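Phenylalanine/tyrosine ammonia-lyase (Rhodosporidium toruloides, PDB 1Y2M) catalyses the non-oxidative deamination of L-phenylalanine and L-tyrosine to trans-cinnamate and p-coumarate, the committing step of phenylpropanoid metabolism, as a homotetramer. Local coordinates at residues 60-65 with 80-85; 169-174 with 388-393; 454-459 with 532-537; 643-648 with 677-682. All blocks are in the same frame, centred on the assembly; numbering follows the deposited sequence.

Interaction 1 (60-65 with 80-85); sequences LELDGY and RPVRVK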
# COMPACT_ATOMS: atom_id res chain seq x y z
N LEU B 60 -30.06 27.16 -10.99
CA LEU B 60 -29.40 27.02 -9.70
C LEU B 60 -28.87 28.37 -9.31
O LEU B 60 -27.95 28.88 -9.94
CB LEU B 60 -28.26 26.01 -9.80
CG LEU B 60 -27.39 25.84 -8.56
CD1 LEU B 60 -28.21 25.43 -7.31
CD2 LEU B 60 -26.25 24.83 -8.82
N GLU B 61 -29.47 28.94 -8.27
CA GLU B 61 -29.10 30.23 -7.74
C GLU B 61 -28.09 30.09 -6.61
O GLU B 61 -28.37 29.48 -5.58
CB GLU B 61 -30.34 30.98 -7.23
CG GLU B 61 -31.13 31.63 -8.35
CD GLU B 61 -32.11 32.70 -7.85
OE1 GLU B 61 -33.06 32.27 -7.17
OE2 GLU B 61 -31.93 33.94 -8.11
N LEU B 62 -26.90 30.61 -6.82
CA LEU B 62 -25.80 30.48 -5.87
C LEU B 62 -25.76 31.66 -4.90
O LEU B 62 -25.73 32.82 -5.31
CB LEU B 62 -24.47 30.41 -6.61
CG LEU B 62 -24.35 29.24 -7.56
CD1 LEU B 62 -23.02 29.28 -8.30
CD2 LEU B 62 -24.57 27.92 -6.82
N ASP B 63 -25.81 31.34 -3.61
CA ASP B 63 -25.84 32.35 -2.59
C ASP B 63 -24.73 32.23 -1.55
O ASP B 63 -24.71 32.99 -0.60
CB ASP B 63 -27.22 32.41 -1.89
CG ASP B 63 -27.57 31.13 -1.16
OD1 ASP B 63 -26.69 30.47 -0.61
OD2 ASP B 63 -28.76 30.77 -1.11
N GLY B 64 -23.79 31.30 -1.76
CA GLY B 64 -22.67 31.12 -0.84
C GLY B 64 -22.90 30.11 0.29
O GLY B 64 -21.96 29.72 0.98
N TYR B 65 -24.13 29.66 0.50
CA TYR B 65 -24.49 28.84 1.69
C TYR B 65 -25.42 27.64 1.43
O TYR B 65 -25.36 26.65 2.16
CB TYR B 65 -25.14 29.74 2.77
CG TYR B 65 -24.22 30.76 3.35
CD1 TYR B 65 -23.56 30.53 4.55
CD2 TYR B 65 -23.97 31.95 2.68
CE1 TYR B 65 -22.67 31.48 5.08
CE2 TYR B 65 -23.07 32.88 3.17
CZ TYR B 65 -22.41 32.64 4.36
OH TYR B 65 -21.53 33.57 4.80
N ARG B 80 -27.63 22.03 -15.99
CA ARG B 80 -28.50 22.95 -15.31
C ARG B 80 -27.96 24.36 -15.36
O ARG B 80 -26.76 24.55 -15.12
CB ARG B 80 -28.60 22.59 -13.86
CG ARG B 80 -29.65 23.41 -13.12
CD ARG B 80 -29.73 22.86 -11.76
NE ARG B 80 -30.72 23.53 -10.92
CZ ARG B 80 -30.82 23.29 -9.62
NH1 ARG B 80 -30.02 22.36 -9.05
NH2 ARG B 80 -31.71 23.95 -8.90
N PRO B 81 -28.81 25.35 -15.66
CA PRO B 81 -28.33 26.73 -15.67
C PRO B 81 -27.88 27.15 -14.28
O PRO B 81 -28.48 26.71 -13.30
CB PRO B 81 -29.55 27.54 -16.07
CG PRO B 81 -30.45 26.59 -16.73
CD PRO B 81 -30.23 25.28 -16.05
N VAL B 82 -26.90 28.03 -14.19
CA VAL B 82 -26.34 28.45 -12.91
C VAL B 82 -26.21 29.97 -12.95
O VAL B 82 -25.79 30.55 -13.96
CB VAL B 82 -24.96 27.79 -12.66
CG1 VAL B 82 -24.30 28.31 -11.40
CG2 VAL B 82 -25.08 26.30 -12.64
N ARG B 83 -26.61 30.63 -11.86
CA ARG B 83 -26.35 32.06 -11.71
C ARG B 83 -26.11 32.45 -10.25
O ARG B 83 -26.57 31.79 -9.32
CB ARG B 83 -27.54 32.88 -12.28
CG ARG B 83 -27.67 32.88 -13.81
CD ARG B 83 -29.02 33.45 -14.29
NE ARG B 83 -28.93 34.34 -15.45
CZ ARG B 83 -28.45 35.59 -15.41
NH1 ARG B 83 -27.96 36.10 -14.28
NH2 ARG B 83 -28.43 36.33 -16.52
N VAL B 84 -25.38 33.53 -10.05
CA VAL B 84 -25.35 34.16 -8.74
C VAL B 84 -26.75 34.63 -8.41
O VAL B 84 -27.40 35.28 -9.20
CB VAL B 84 -24.38 35.36 -8.70
CG1 VAL B 84 -24.46 36.05 -7.36
CG2 VAL B 84 -22.97 34.90 -8.98
N LYS B 85 -27.20 34.35 -7.20
CA LYS B 85 -28.54 34.74 -6.79
C LYS B 85 -28.80 36.21 -7.11
O LYS B 85 -27.98 37.08 -6.83
CB LYS B 85 -28.74 34.48 -5.30
CG LYS B 85 -30.14 34.82 -4.86
CD LYS B 85 -30.54 34.14 -3.59
CE LYS B 85 -31.92 34.59 -3.12
NZ LYS B 85 -31.78 35.31 -1.84

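Interaction 2 (169-174 with 388-393); sequences MTIRVN and IEAGQS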
# COMPACT_ATOMS: atom_id res chain seq x y z
N MSE B 169 -16.20 25.05 -11.64
CA MSE B 169 -16.63 26.44 -11.89
C MSE B 169 -17.81 26.81 -11.01
O MSE B 169 -17.88 27.95 -10.53
CB MSE B 169 -16.92 26.71 -13.35
CG MSE B 169 -15.68 26.52 -14.16
SE MSE B 169 -15.92 27.26 -16.01
CE MSE B 169 -17.00 25.75 -16.83
N THR B 170 -18.73 25.87 -10.81
CA THR B 170 -19.93 26.11 -10.03
C THR B 170 -19.55 26.40 -8.56
O THR B 170 -20.01 27.35 -7.90
CB THR B 170 -20.87 24.89 -10.09
OG1 THR B 170 -21.23 24.63 -11.46
CG2 THR B 170 -22.09 25.10 -9.31
N ILE B 171 -18.72 25.50 -8.01
CA ILE B 171 -18.29 25.62 -6.59
C ILE B 171 -17.45 26.88 -6.45
O ILE B 171 -17.58 27.61 -5.48
CB ILE B 171 -17.51 24.36 -6.13
CG1 ILE B 171 -18.44 23.15 -6.11
CG2 ILE B 171 -16.75 24.58 -4.86
CD1 ILE B 171 -17.69 21.81 -5.98
N ARG B 172 -16.60 27.14 -7.44
CA ARG B 172 -15.75 28.34 -7.37
C ARG B 172 -16.62 29.59 -7.26
O ARG B 172 -16.36 30.44 -6.41
CB ARG B 172 -14.85 28.46 -8.61
CG ARG B 172 -14.07 29.75 -8.67
CD ARG B 172 -13.72 30.20 -7.23
NE ARG B 172 -12.39 29.89 -6.96
CZ ARG B 172 -11.77 29.82 -5.79
NH1 ARG B 172 -12.32 30.01 -4.58
NH2 ARG B 172 -10.52 29.52 -5.87
N VAL B 173 -17.67 29.70 -8.07
CA VAL B 173 -18.56 30.84 -7.99
C VAL B 173 -19.21 30.93 -6.60
O VAL B 173 -19.24 32.00 -5.98
CB VAL B 173 -19.64 30.84 -9.09
CG1 VAL B 173 -20.67 31.92 -8.86
CG2 VAL B 173 -18.98 31.01 -10.48
N ASN B 174 -19.77 29.82 -6.15
CA ASN B 174 -20.45 29.83 -4.87
C ASN B 174 -19.52 30.31 -3.79
O ASN B 174 -19.92 31.13 -2.98
CB ASN B 174 -20.96 28.44 -4.54
CG ASN B 174 -21.89 28.43 -3.33
OD1 ASN B 174 -23.00 28.93 -3.40
ND2 ASN B 174 -21.44 27.82 -2.23
N ILE B 388 -20.31 20.84 3.37
CA ILE B 388 -19.72 22.09 3.91
C ILE B 388 -18.66 22.60 2.95
O ILE B 388 -18.59 23.82 2.66
CB ILE B 388 -19.14 21.87 5.30
CG1 ILE B 388 -20.28 21.75 6.29
CG2 ILE B 388 -18.26 23.07 5.71
CD1 ILE B 388 -19.88 21.42 7.69
N GLU B 389 -17.83 21.68 2.44
CA GLU B 389 -16.69 22.10 1.60
C GLU B 389 -17.18 22.72 0.30
O GLU B 389 -16.71 23.78 -0.10
CB GLU B 389 -15.73 20.92 1.37
CG GLU B 389 -14.45 21.28 0.65
CD GLU B 389 -13.49 22.10 1.46
OE1 GLU B 389 -13.81 22.42 2.60
OE2 GLU B 389 -12.40 22.41 0.91
N ALA B 390 -18.10 22.06 -0.38
CA ALA B 390 -18.56 22.48 -1.71
C ALA B 390 -19.55 23.62 -1.61
O ALA B 390 -19.57 24.51 -2.44
CB ALA B 390 -19.19 21.29 -2.40
N GLY B 391 -20.35 23.62 -0.54
CA GLY B 391 -21.48 24.55 -0.43
C GLY B 391 -21.44 25.74 0.47
O GLY B 391 -22.23 26.67 0.30
N GLN B 392 -20.55 25.70 1.47
CA GLN B 392 -20.54 26.64 2.56
C GLN B 392 -19.16 27.08 2.97
O GLN B 392 -18.97 27.48 4.10
CB GLN B 392 -21.17 25.99 3.80
CG GLN B 392 -22.52 25.47 3.57
CD GLN B 392 -22.96 24.49 4.64
OE1 GLN B 392 -23.49 23.41 4.30
NE2 GLN B 392 -22.80 24.85 5.88
N SER B 393 -18.18 27.02 2.07
CA SER B 393 -16.83 27.39 2.45
C SER B 393 -16.21 28.37 1.47
O SER B 393 -16.44 28.33 0.27
CB SER B 393 -15.93 26.15 2.59
OG SER B 393 -16.48 25.23 3.55
O HOH W 1 -18.79 27.03 -2.03

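Interaction 3 (454-459 with 532-537); sequences SCLAAE and LQAIDL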
# COMPACT_ATOMS: atom_id res chain seq x y z
N SER B 454 -24.22 -25.77 -12.97
CA SER B 454 -22.80 -25.39 -13.14
C SER B 454 -22.65 -24.20 -14.09
O SER B 454 -23.26 -24.18 -15.18
CB SER B 454 -21.97 -26.55 -13.69
OG SER B 454 -22.65 -27.05 -14.82
N CYS B 455 -21.92 -23.20 -13.65
CA CYS B 455 -21.63 -22.00 -14.44
C CYS B 455 -22.87 -21.21 -14.85
O CYS B 455 -22.78 -20.30 -15.65
CB CYS B 455 -20.81 -22.31 -15.67
SG CYS B 455 -19.21 -23.08 -15.24
N LEU B 456 -24.01 -21.51 -14.22
CA LEU B 456 -25.30 -20.98 -14.63
C LEU B 456 -25.60 -21.28 -16.10
O LEU B 456 -26.29 -20.53 -16.83
CB LEU B 456 -25.47 -19.50 -14.25
CG LEU B 456 -25.17 -19.12 -12.81
CD1 LEU B 456 -25.49 -17.64 -12.58
CD2 LEU B 456 -25.93 -19.93 -11.80
N ALA B 457 -25.13 -22.43 -16.55
CA ALA B 457 -25.43 -22.87 -17.89
C ALA B 457 -26.90 -23.31 -17.93
O ALA B 457 -27.36 -24.06 -17.04
CB ALA B 457 -24.55 -24.05 -18.23
N ALA B 458 -27.63 -22.88 -18.95
CA ALA B 458 -29.05 -23.25 -19.09
C ALA B 458 -29.28 -24.67 -19.60
O ALA B 458 -30.36 -25.22 -19.40
CB ALA B 458 -29.76 -22.28 -20.06
N GLU B 459 -28.31 -25.17 -20.35
CA GLU B 459 -28.41 -26.47 -21.00
C GLU B 459 -27.27 -27.35 -20.52
O GLU B 459 -26.67 -27.07 -19.47
CB GLU B 459 -28.49 -26.31 -22.53
CG GLU B 459 -29.77 -25.54 -23.00
CD GLU B 459 -31.04 -26.35 -22.86
OE1 GLU B 459 -31.00 -27.62 -22.83
OE2 GLU B 459 -32.12 -25.73 -22.85
N LEU B 532 -29.36 -12.49 -12.28
CA LEU B 532 -30.62 -12.58 -13.04
C LEU B 532 -30.71 -13.94 -13.76
O LEU B 532 -31.78 -14.55 -13.78
CB LEU B 532 -30.73 -11.45 -14.06
CG LEU B 532 -30.73 -10.08 -13.42
CD1 LEU B 532 -30.60 -9.04 -14.49
CD2 LEU B 532 -31.97 -9.84 -12.51
N GLN B 533 -29.58 -14.39 -14.31
CA GLN B 533 -29.54 -15.75 -14.88
C GLN B 533 -29.86 -16.77 -13.83
O GLN B 533 -30.69 -17.68 -14.08
CB GLN B 533 -28.20 -16.07 -15.49
CG GLN B 533 -28.15 -17.49 -16.09
CD GLN B 533 -28.64 -17.61 -17.53
OE1 GLN B 533 -29.24 -16.70 -18.13
NE2 GLN B 533 -28.42 -18.81 -18.10
N ALA B 534 -29.24 -16.65 -12.66
CA ALA B 534 -29.49 -17.60 -11.57
C ALA B 534 -30.96 -17.60 -11.17
O ALA B 534 -31.57 -18.65 -10.94
CB ALA B 534 -28.61 -17.26 -10.38
N ILE B 535 -31.55 -16.40 -11.10
CA ILE B 535 -32.99 -16.25 -10.74
C ILE B 535 -33.89 -17.01 -11.75
O ILE B 535 -34.80 -17.70 -11.40
CB ILE B 535 -33.38 -14.78 -10.65
CG1 ILE B 535 -32.88 -14.24 -9.31
CG2 ILE B 535 -34.83 -14.58 -10.78
CD1 ILE B 535 -32.84 -12.73 -9.18
N ASP B 536 -33.61 -16.83 -13.04
CA ASP B 536 -34.37 -17.53 -14.05
C ASP B 536 -34.17 -19.05 -13.96
O ASP B 536 -35.11 -19.80 -14.14
CB ASP B 536 -33.92 -16.98 -15.40
CG ASP B 536 -34.57 -15.67 -15.72
OD1 ASP B 536 -35.70 -15.37 -15.22
OD2 ASP B 536 -34.00 -14.91 -16.57
N LEU B 537 -32.96 -19.51 -13.69
CA LEU B 537 -32.70 -20.96 -13.55
C LEU B 537 -33.38 -21.53 -12.31
O LEU B 537 -33.91 -22.68 -12.30
CB LEU B 537 -31.21 -21.26 -13.54
CG LEU B 537 -30.48 -20.97 -14.87
CD1 LEU B 537 -28.94 -21.15 -14.70
CD2 LEU B 537 -31.02 -21.85 -15.97

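Interaction 4 (643-648 with 677-682); sequences TFWSAA and ARRGDV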
# COMPACT_ATOMS: atom_id res chain seq x y z
N THR B 643 -40.92 -24.26 -22.37
CA THR B 643 -41.96 -23.32 -21.99
C THR B 643 -41.34 -21.97 -21.64
O THR B 643 -41.83 -20.93 -22.11
CB THR B 643 -42.77 -23.85 -20.83
OG1 THR B 643 -43.48 -25.01 -21.25
CG2 THR B 643 -43.73 -22.80 -20.31
N PHE B 644 -40.25 -21.95 -20.86
CA PHE B 644 -39.50 -20.72 -20.59
C PHE B 644 -38.98 -20.05 -21.85
O PHE B 644 -39.17 -18.86 -22.05
CB PHE B 644 -38.31 -21.05 -19.68
CG PHE B 644 -37.44 -19.87 -19.34
CD1 PHE B 644 -37.76 -19.03 -18.29
CD2 PHE B 644 -36.25 -19.64 -20.02
CE1 PHE B 644 -36.95 -17.95 -17.96
CE2 PHE B 644 -35.42 -18.56 -19.71
CZ PHE B 644 -35.78 -17.70 -18.69
N TRP B 645 -38.24 -20.79 -22.66
CA TRP B 645 -37.49 -20.14 -23.74
C TRP B 645 -38.35 -19.74 -24.93
O TRP B 645 -37.95 -18.90 -25.73
CB TRP B 645 -36.36 -21.02 -24.24
CG TRP B 645 -35.25 -21.14 -23.25
CD1 TRP B 645 -34.95 -22.24 -22.50
CD2 TRP B 645 -34.31 -20.12 -22.86
NE1 TRP B 645 -33.90 -21.97 -21.69
CE2 TRP B 645 -33.47 -20.69 -21.90
CE3 TRP B 645 -34.08 -18.80 -23.27
CZ2 TRP B 645 -32.43 -19.98 -21.31
CZ3 TRP B 645 -33.04 -18.09 -22.65
CH2 TRP B 645 -32.21 -18.69 -21.74
N SER B 646 -39.50 -20.36 -25.09
CA SER B 646 -40.30 -20.11 -26.27
C SER B 646 -41.22 -18.88 -26.09
O SER B 646 -41.87 -18.40 -27.05
CB SER B 646 -41.10 -21.37 -26.63
OG SER B 646 -42.06 -21.63 -25.64
N ALA B 647 -41.28 -18.38 -24.86
CA ALA B 647 -42.10 -17.24 -24.53
C ALA B 647 -41.21 -16.04 -24.28
O ALA B 647 -40.07 -16.17 -23.91
CB ALA B 647 -42.93 -17.53 -23.30
N ALA B 648 -41.79 -14.85 -24.42
CA ALA B 648 -41.06 -13.62 -24.09
C ALA B 648 -40.63 -13.54 -22.63
O ALA B 648 -41.24 -14.16 -21.76
CB ALA B 648 -41.92 -12.40 -24.42
N ALA B 677 -31.86 -13.69 -20.43
CA ALA B 677 -31.23 -14.97 -20.08
C ALA B 677 -30.55 -15.55 -21.33
O ALA B 677 -30.99 -15.30 -22.46
CB ALA B 677 -32.25 -15.91 -19.57
N ARG B 678 -29.51 -16.35 -21.12
CA ARG B 678 -28.71 -16.91 -22.19
C ARG B 678 -28.81 -18.42 -22.21
O ARG B 678 -28.48 -19.10 -21.21
CB ARG B 678 -27.24 -16.54 -22.03
CG ARG B 678 -26.42 -16.87 -23.28
CD ARG B 678 -24.93 -16.65 -23.05
NE ARG B 678 -24.22 -16.68 -24.35
CZ ARG B 678 -24.09 -15.64 -25.17
NH1 ARG B 678 -24.49 -14.43 -24.84
NH2 ARG B 678 -23.50 -15.82 -26.34
N ARG B 679 -29.27 -18.95 -23.31
CA ARG B 679 -29.50 -20.40 -23.39
C ARG B 679 -28.28 -21.21 -23.72
O ARG B 679 -28.16 -22.31 -23.25
CB ARG B 679 -30.56 -20.73 -24.41
CG ARG B 679 -31.08 -22.14 -24.28
CD ARG B 679 -32.39 -22.40 -24.96
NE ARG B 679 -32.97 -23.69 -24.57
CZ ARG B 679 -34.07 -24.22 -25.09
NH1 ARG B 679 -34.81 -23.58 -26.02
NH2 ARG B 679 -34.48 -25.41 -24.63
N GLY B 680 -27.35 -20.64 -24.52
CA GLY B 680 -26.08 -21.31 -24.79
C GLY B 680 -25.80 -21.45 -26.28
O GLY B 680 -26.64 -21.95 -27.04
N ASP B 681 -24.62 -20.97 -26.70
CA ASP B 681 -24.27 -21.00 -28.12
C ASP B 681 -24.31 -22.41 -28.73
O ASP B 681 -24.66 -22.58 -29.88
CB ASP B 681 -22.88 -20.44 -28.35
CG ASP B 681 -22.80 -18.94 -28.12
OD1 ASP B 681 -23.82 -18.30 -27.79
OD2 ASP B 681 -21.68 -18.40 -28.29
N VAL B 682 -23.84 -23.41 -27.99
CA VAL B 682 -23.78 -24.75 -28.55
C VAL B 682 -25.20 -25.34 -28.67
O VAL B 682 -25.55 -25.87 -29.72
CB VAL B 682 -22.84 -25.66 -27.75
CG1 VAL B 682 -22.92 -27.08 -28.22
CG2 VAL B 682 -21.42 -25.16 -27.83

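Interaction 1 (60-65 with 80-85)
Leu60 sets its CB over the centre of the Arg80 guanidinium, and the two side chains cross at about a right angle, with Leu60 CB 3.7 Å from Arg80 CZ. The arginine reaches this place with CG anti to its backbone N (chi1 -172°) and the chain extended from CG to NE. Its head is held by residues of the same chain: NE is bonded to Ser58 O, and NH1 to Ser74 and, as a salt bridge, Asp71, both on helix 69-77. An alanine at Arg80 would probably leave Asp71 without its cationic mate and open a gap beside Leu60.

Four backbone bonds bind the strands 60-62 and 82-84 in parallel, from Leu60 N to Pro81 O (2.8 Å) through to Lys85 N to Leu62 O (2.8 Å); the strand axes approach to 4.7 Å. With helix 69-77 between them in sequence, they form a beta-alpha-beta unit in a chain that is mostly helix.

Leu60, Leu62, Val82 and Val84 share one face of this small sheet. There Leu62 CD1 presses on Val82 CG1 at 3.5 Å, a close methyl-to-methyl contact, and Val173 of helix 162-176 touches both Leu62 and Val84. The other face carries Glu61 and Arg83. From that face Glu61 crosses Lys85 obliquely, with OE2 3.8 Å from Lys85 CG and bonded to Asp86 N. The opposite charges do not meet: Glu61 OE1 and Lys85 NZ are 6.3 Å apart.

Interaction 2 (169-174 with 388-393)
Ile171 and Asn174, three residues apart on helix 162-176, face Ala390 and Gly391 at the C-terminal end of helix 368-391: the flank of one helix packed on the C-terminal turn of another, in the mainly helical fold of the PAL/histidase family. The nearest backbones are those of Ile171 and Ala390, whose CA atoms lie 5.8 Å apart.

Ile171 has CG1 anti to the carbonyl carbon (chi1 -66°), and the anti turn that follows (chi2 167°) brings CD1 to 3.9 Å from Ala390 CB. Its other branch, CG2, comes up to Ala390 O at 3.7 Å, and the side chain also packs on Val72 and on Ala273 and Ala276.

Asn174 holds CG anti to its backbone N, which directs CG toward the helix end; ND2 then gives a weak, bent bond to Gly391 O (2.9 Å, 141° at the hydrogen). ND2 also donates to a water at 2.8 Å. OD1 is taken by Gly64 N, so both ends of this buried amide have partners and its flip is settled.

Beyond the contact, Glu389 forms a salt bridge with Arg320 of a second subunit. Ser393 OG and Gln392 N both reach Ile388 O, from opposite faces of its carbonyl plane, OG at 2.7 Å. The water that accepts from Asn174 ND2 donates in turn to Ala390 O, 2.7 Å away.

Interaction 3 (454-459 with 532-537)
Leu456 meets Gln533, Ala534 and Leu537, spanning one turn of helix 506-560. It is the third residue of a tight turn, closed by Ala457 N to Ser454 O, in which it and Cys455 both have left-handed backbone angles. Its chi1 sets CG anti to the carbonyl carbon, and chi2 (-176°) then puts CD1 3.8 Å from Ala534 CB. Its CB rests against Gln533 CG (3.8 Å) and Leu537 CD1 (3.9 Å).

The carbonyl of Leu456 carries the polar link. Gln533 NE2 reaches Leu456 O at 3.0 Å, with 156° at the hydrogen and nearly along the C=O axis. The bend at chi2 (86°) brings Gln533 CD round beside the Leu456 carbonyl, and His466 ND1 also bonds to Leu456 O, so two donors grip this buried acceptor. At its other end, Gln533 OE1 accepts from Arg678 N. A leucine in place of Gln533 would probably cost Leu456 O one of these two donors and leave Arg678 N without this acceptor.

Ala457 turns its methyl away from the helix and touches Ser464; its side chain is about 9 Å from that of Lys468, a cinnamate-binding residue. Next, Ala458 returns to the helix, its CA 3.9 Å from Leu537 CD2.

The loop 454-459, between helices 416-443 and 468-484 in sequence, thus packs against helix 506-560 and, through Ala458, touches Trp645 at the end of helix 619-646, while Ala534 also touches Ala303 of helix 273-303.

Interaction 4 (643-648 with 677-682)
Trp645, near the C-terminal end of helix 619-646, and Arg679, in the loop leading to the short helix 681-684, form a stacked pair that fastens this loop to the helix end. Arg679 CD sits 3.4 Å from the centroid of the five-membered ring of Trp645, only 3° off its normal, a CH-pi contact. The guanidinium continues past the CD1 edge of the ring, its plane 9° from that of the indole, with NE 3.2 Å from Trp645 CD1. An extended chain from CG to NE makes this long overlap possible.

The opposite face of the indole is taken by Phe644, whose CD2 stands over its centre. Ala677 closes in at the far rim: its CB is 3.5 Å from Trp645 CH2, and its O meets Trp645 CZ3 at the ring edge (3.5 Å). The same methyl lies at the edge of the Phe644 ring, 4.1 Å from CZ. Next to this, Arg678 turns away and bridges to Asp681, NH2 to OD1 at 2.9 Å, while its NE pairs with Glu136 of a third subunit.

No hydrogen bond joins the two segments; Trp645 NE1 and Arg679 NE, both donors, merely lie near each other. The arginine instead pairs with Glu459 at NE and Glu642 at NH1. Two carboxylates therefore fix the turn of the guanidinium, and with no hydrogen bond across, the contact probably rests mainly on dispersion between the arginine chain and the indole.

How the interactions relate
From the N terminus, interaction 1 closes a loop of 14 residues that holds helix 69-77. Interaction 2 then closes one of 213 residues, bringing helix 162-176 to the end of helix 368-391. Interaction 3, across 72 residues, joins the loop before helix 468-484 to helix 506-560; interaction 4, across 28, joins the end of helix 619-646 to the loop before helix 681-684. All are in series; none nests or crosses. In space they form two pairs on opposite sides of the chain's centre, about 50 Å apart. Interactions 1 and 2, centres 10 Å apart, touch through Asn174 and Gly64; interactions 3 and 4, 11 Å apart, through Glu459 with Arg679 and Gln533 with Arg678.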